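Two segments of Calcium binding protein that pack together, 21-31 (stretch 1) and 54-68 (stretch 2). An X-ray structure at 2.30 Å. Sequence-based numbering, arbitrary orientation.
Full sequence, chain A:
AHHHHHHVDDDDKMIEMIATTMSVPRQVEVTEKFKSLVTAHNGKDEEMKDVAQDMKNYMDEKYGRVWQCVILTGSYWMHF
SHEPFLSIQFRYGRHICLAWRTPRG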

# COMPACT_ATOMS: atom_id res chain seq x y z
N THR A 21 14.03 -0.78 -7.02
CA THR A 21 14.55 -0.69 -8.39
C THR A 21 15.22 0.64 -8.66
O THR A 21 15.52 0.92 -9.79
N MET A 22 15.51 1.43 -7.63
CA MET A 22 16.08 2.77 -7.83
C MET A 22 17.59 2.75 -7.74
O MET A 22 18.19 1.86 -7.14
N SER A 23 18.19 3.77 -8.32
CA SER A 23 19.64 3.91 -8.32
C SER A 23 20.07 4.14 -6.90
O SER A 23 19.30 4.68 -6.11
N VAL A 24 21.30 3.75 -6.59
CA VAL A 24 21.87 3.99 -5.27
C VAL A 24 21.71 5.44 -4.78
O VAL A 24 21.24 5.63 -3.66
N PRO A 25 22.10 6.44 -5.59
CA PRO A 25 21.96 7.82 -5.07
C PRO A 25 20.53 8.24 -4.74
O PRO A 25 20.32 9.02 -3.82
N ARG A 26 19.54 7.73 -5.48
CA ARG A 26 18.15 8.03 -5.15
C ARG A 26 17.67 7.31 -3.91
O ARG A 26 16.94 7.90 -3.12
N GLN A 27 18.07 6.06 -3.74
CA GLN A 27 17.78 5.32 -2.50
C GLN A 27 18.22 6.12 -1.30
O GLN A 27 17.48 6.22 -0.34
N VAL A 28 19.43 6.67 -1.34
CA VAL A 28 19.96 7.46 -0.23
C VAL A 28 19.10 8.72 -0.00
O VAL A 28 18.71 8.96 1.11
N GLU A 29 18.78 9.48 -1.05
CA GLU A 29 17.95 10.70 -0.90
C GLU A 29 16.58 10.41 -0.32
O GLU A 29 16.13 11.09 0.60
N VAL A 30 15.91 9.41 -0.88
CA VAL A 30 14.58 9.03 -0.46
C VAL A 30 14.56 8.57 1.00
O VAL A 30 13.69 9.00 1.77
N THR A 31 15.51 7.72 1.39
CA THR A 31 15.54 7.22 2.77
C THR A 31 15.94 8.32 3.79
O THR A 31 15.33 8.40 4.84
N ASP A 54 3.91 14.25 2.30
CA ASP A 54 5.21 14.91 2.02
C ASP A 54 6.23 14.05 1.26
O ASP A 54 6.96 14.55 0.40
N MET A 55 6.26 12.75 1.55
CA MET A 55 7.06 11.86 0.73
C MET A 55 6.61 11.94 -0.74
O MET A 55 7.43 12.12 -1.63
N LYS A 56 5.31 11.79 -0.97
CA LYS A 56 4.78 11.80 -2.34
C LYS A 56 5.06 13.12 -3.08
O LYS A 56 5.40 13.09 -4.25
N ASN A 57 4.91 14.24 -2.39
CA ASN A 57 5.20 15.58 -2.95
C ASN A 57 6.69 15.79 -3.24
O ASN A 57 7.04 16.27 -4.32
N TYR A 58 7.56 15.43 -2.29
CA TYR A 58 9.02 15.52 -2.48
C TYR A 58 9.49 14.76 -3.72
O TYR A 58 10.31 15.25 -4.50
N MET A 59 8.92 13.58 -3.93
CA MET A 59 9.33 12.75 -5.03
C MET A 59 8.73 13.14 -6.36
O MET A 59 9.36 12.96 -7.38
N ASP A 60 7.49 13.63 -6.35
CA ASP A 60 6.88 14.23 -7.53
C ASP A 60 7.79 15.39 -8.04
O ASP A 60 8.21 15.40 -9.19
N GLU A 61 8.11 16.31 -7.14
CA GLU A 61 8.95 17.47 -7.44
C GLU A 61 10.38 17.12 -7.89
O GLU A 61 10.91 17.74 -8.80
N LYS A 62 10.97 16.11 -7.24
CA LYS A 62 12.37 15.75 -7.47
C LYS A 62 12.61 14.68 -8.55
O LYS A 62 13.68 14.66 -9.14
N TYR A 63 11.64 13.79 -8.80
CA TYR A 63 11.77 12.75 -9.84
C TYR A 63 10.63 12.73 -10.85
O TYR A 63 10.52 11.80 -11.65
N GLY A 64 9.77 13.75 -10.83
CA GLY A 64 8.61 13.74 -11.71
C GLY A 64 7.48 12.86 -11.24
O GLY A 64 7.68 11.91 -10.50
N ARG A 65 6.29 13.16 -11.72
CA ARG A 65 5.05 12.57 -11.22
C ARG A 65 4.84 11.18 -11.86
O ARG A 65 5.67 10.79 -12.68
N VAL A 66 3.84 10.38 -11.47
CA VAL A 66 3.05 10.50 -10.24
C VAL A 66 3.49 9.40 -9.26
O VAL A 66 3.44 8.20 -9.60
N TRP A 67 3.90 9.79 -8.06
CA TRP A 67 4.24 8.83 -6.99
C TRP A 67 3.06 8.48 -6.10
O TRP A 67 2.14 9.27 -5.96
N GLN A 68 3.06 7.24 -5.59
CA GLN A 68 2.18 6.75 -4.51
C GLN A 68 3.11 6.45 -3.36
O GLN A 68 4.23 5.97 -3.58

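This is a compact contact between two roughly antiparallel helices, in which Y63 makes the largest single contribution, with V30 and E29 close behind, and E29 takes two polar partners along one flank. The helix axes cross at 144° and come no closer than 11.6 Å, a spacing too wide for backbone contact, so side chains must span it; together the two stretches bury 432 Å².

Y63, at the last turn of its helix, has its CA-to-CB bond pointing toward stretch 1, and chi1 in m (-46°) lays the ring among R26, E29, V30 and M22. The methyl of M22 sits over one ring face, with M22 CE 4.4 Å from Y63 CE2. V30 CG2 approaches obliquely, 3.8 Å from Y63 CE2, and R26 brings its aliphatic CD to 3.6 Å from Y63 CE1. An m, t, t course carries the R26 chain along the ring, leaving Y63 CD1 over one face of its guanidinium.

The phenol is not left unpaired: Y63 OH donates a short hydrogen bond of 2.5 Å to E29 OE1, which lies near the plane of the ring. E29 points toward stretch 2, and its m, t rotamer extends the carboxylate far enough to meet this hydroxyl. The other carboxylate oxygen, E29 OE2, forms a long salt bridge of 3.7 Å with K62 NZ. K62 also points toward stretch 1 from an exposed position, its t, t, t chain ending in a p turn. Nearer the backbone, E29 CB rests 3.7 Å from Y58 OH; Y58 reaches it with chi1 in t.

V30 is the small apolar piece of the helix pair. Its CB points sideways, yet with chi1 in t both methyls find partners: V30 CG1 is 3.7 Å from M55 CE, and V30 CG2 is 3.8 Å from M59 SD as well as touching Y63. M55 also leaves its backbone sideways, but an m, m, m fold brings its end nearer. M59 points toward stretch 1, with chi values m, t, m.

Before the first helix begins, M22 extends the contact to W67 in the strand. Its m, t, p rotamer places M22 CE 3.9 Å from W67 CH2, so one methyl touches two aromatic rings. The rule that emerges is economical: M22 and V30 pack on the tyrosine, M55 and M59 pack against the valine, and a glutamate pairs with that tyrosine's hydroxyl and a neighbouring lysine.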

# COMPACT_ATOMS: atom_id res chain seq x y z
CB THR A 21 13.45 -0.93 -9.44
OG1 THR A 21 12.45 0.09 -9.34
CG2 THR A 21 12.81 -2.30 -9.27
CB MET A 22 15.53 3.76 -6.81
CG MET A 22 14.03 3.91 -6.85
SD MET A 22 13.46 5.19 -5.70
CE MET A 22 13.74 6.63 -6.74
CB SER A 23 20.07 5.10 -9.17
OG SER A 23 19.61 6.33 -8.63
CB VAL A 24 23.35 3.58 -5.20
CG1 VAL A 24 24.02 4.18 -3.96
CG2 VAL A 24 23.46 2.07 -5.19
CB PRO A 25 22.53 8.70 -6.21
CG PRO A 25 23.31 7.78 -7.06
CD PRO A 25 22.68 6.42 -6.94
CB ARG A 26 17.25 7.70 -6.31
CG ARG A 26 17.46 8.63 -7.47
CD ARG A 26 16.37 8.41 -8.50
NE ARG A 26 16.69 9.04 -9.76
CZ ARG A 26 15.90 9.03 -10.82
NH1 ARG A 26 14.70 8.45 -10.77
NH2 ARG A 26 16.30 9.63 -11.93
CB GLN A 27 18.47 3.95 -2.44
CG GLN A 27 18.08 2.94 -3.51
CD GLN A 27 19.01 1.74 -3.53
OE1 GLN A 27 19.31 1.16 -2.49
NE2 GLN A 27 19.43 1.35 -4.71
CB VAL A 28 21.47 7.82 -0.42
CG1 VAL A 28 21.97 8.81 0.65
CG2 VAL A 28 22.33 6.56 -0.38
CB GLU A 29 17.73 11.39 -2.24
CG GLU A 29 18.94 12.06 -2.83
CD GLU A 29 18.63 12.80 -4.12
OE1 GLU A 29 17.86 12.27 -4.96
OE2 GLU A 29 19.17 13.92 -4.30
CB VAL A 30 14.00 7.93 -1.37
CG1 VAL A 30 12.71 7.36 -0.82
CG2 VAL A 30 13.75 8.49 -2.77
CB THR A 31 16.41 5.97 2.94
OG1 THR A 31 17.72 6.25 2.48
CG2 THR A 31 15.85 4.79 2.16
CB ASP A 54 5.83 15.44 3.31
CG ASP A 54 4.93 16.46 4.02
OD1 ASP A 54 4.12 17.14 3.33
OD2 ASP A 54 5.01 16.55 5.27
CB MET A 55 7.01 10.41 1.22
CG MET A 55 7.89 10.14 2.41
SD MET A 55 9.66 10.34 2.14
CE MET A 55 9.96 9.19 0.80
CB LYS A 56 3.28 11.42 -2.38
CG LYS A 56 2.39 12.43 -3.08
CD LYS A 56 1.31 11.79 -3.92
CE LYS A 56 0.81 12.74 -5.00
NZ LYS A 56 0.92 12.11 -6.34
CB ASN A 57 4.69 16.69 -2.03
CG ASN A 57 3.16 16.71 -1.90
OD1 ASN A 57 2.45 16.11 -2.69
ND2 ASN A 57 2.67 17.39 -0.89
CB TYR A 58 9.76 15.02 -1.23
CG TYR A 58 11.26 14.81 -1.38
CD1 TYR A 58 12.17 15.86 -1.20
CD2 TYR A 58 11.78 13.53 -1.67
CE1 TYR A 58 13.54 15.65 -1.32
CE2 TYR A 58 13.14 13.32 -1.80
CZ TYR A 58 14.02 14.37 -1.61
OH TYR A 58 15.36 14.13 -1.74
CB MET A 59 9.01 11.31 -4.70
CG MET A 59 9.81 10.88 -3.50
SD MET A 59 10.02 9.11 -3.49
CE MET A 59 8.35 8.62 -3.09
CB ASP A 60 5.43 14.73 -7.23
CG ASP A 60 4.35 13.61 -7.24
OD1 ASP A 60 4.58 12.48 -7.72
OD2 ASP A 60 3.23 13.86 -6.76
CB GLU A 61 9.02 18.40 -6.23
CG GLU A 61 7.70 19.09 -5.88
CD GLU A 61 7.63 19.55 -4.43
OE1 GLU A 61 8.70 19.78 -3.81
OE2 GLU A 61 6.50 19.68 -3.90
CB LYS A 62 12.99 15.29 -6.15
CG LYS A 62 14.51 15.26 -6.17
CD LYS A 62 15.09 15.21 -4.78
CE LYS A 62 16.59 15.42 -4.82
NZ LYS A 62 16.98 16.79 -5.26
CB TYR A 63 11.92 11.34 -9.22
CG TYR A 63 12.92 11.27 -8.08
CD1 TYR A 63 14.27 11.57 -8.29
CD2 TYR A 63 12.51 10.94 -6.79
CE1 TYR A 63 15.17 11.55 -7.23
CE2 TYR A 63 13.40 10.90 -5.74
CZ TYR A 63 14.73 11.21 -5.96
OH TYR A 63 15.59 11.18 -4.89
CB ARG A 65 3.89 13.55 -11.50
CG ARG A 65 4.13 14.95 -10.90
CD ARG A 65 2.94 15.91 -10.98
NE ARG A 65 1.79 15.40 -10.24
CZ ARG A 65 0.60 15.05 -10.75
NH1 ARG A 65 0.31 15.17 -12.05
NH2 ARG A 65 -0.35 14.58 -9.94
CB VAL A 66 1.54 10.32 -10.52
CG1 VAL A 66 0.73 10.68 -9.29
CG2 VAL A 66 1.08 11.16 -11.70
CB TRP A 67 5.41 9.34 -6.16
CG TRP A 67 6.66 9.37 -6.96
CD1 TRP A 67 7.07 10.35 -7.81
CD2 TRP A 67 7.68 8.37 -7.00
NE1 TRP A 67 8.27 10.03 -8.38
CE2 TRP A 67 8.68 8.82 -7.89
CE3 TRP A 67 7.85 7.13 -6.36
CZ2 TRP A 67 9.83 8.09 -8.16
CZ3 TRP A 67 8.99 6.40 -6.65
CH2 TRP A 67 9.96 6.88 -7.54
CB GLN A 68 1.51 5.41 -4.85
CG GLN A 68 1.14 5.14 -6.29
CD GLN A 68 -0.07 5.90 -6.72
OE1 GLN A 68 -0.54 6.79 -6.00
NE2 GLN A 68 -0.61 5.57 -7.88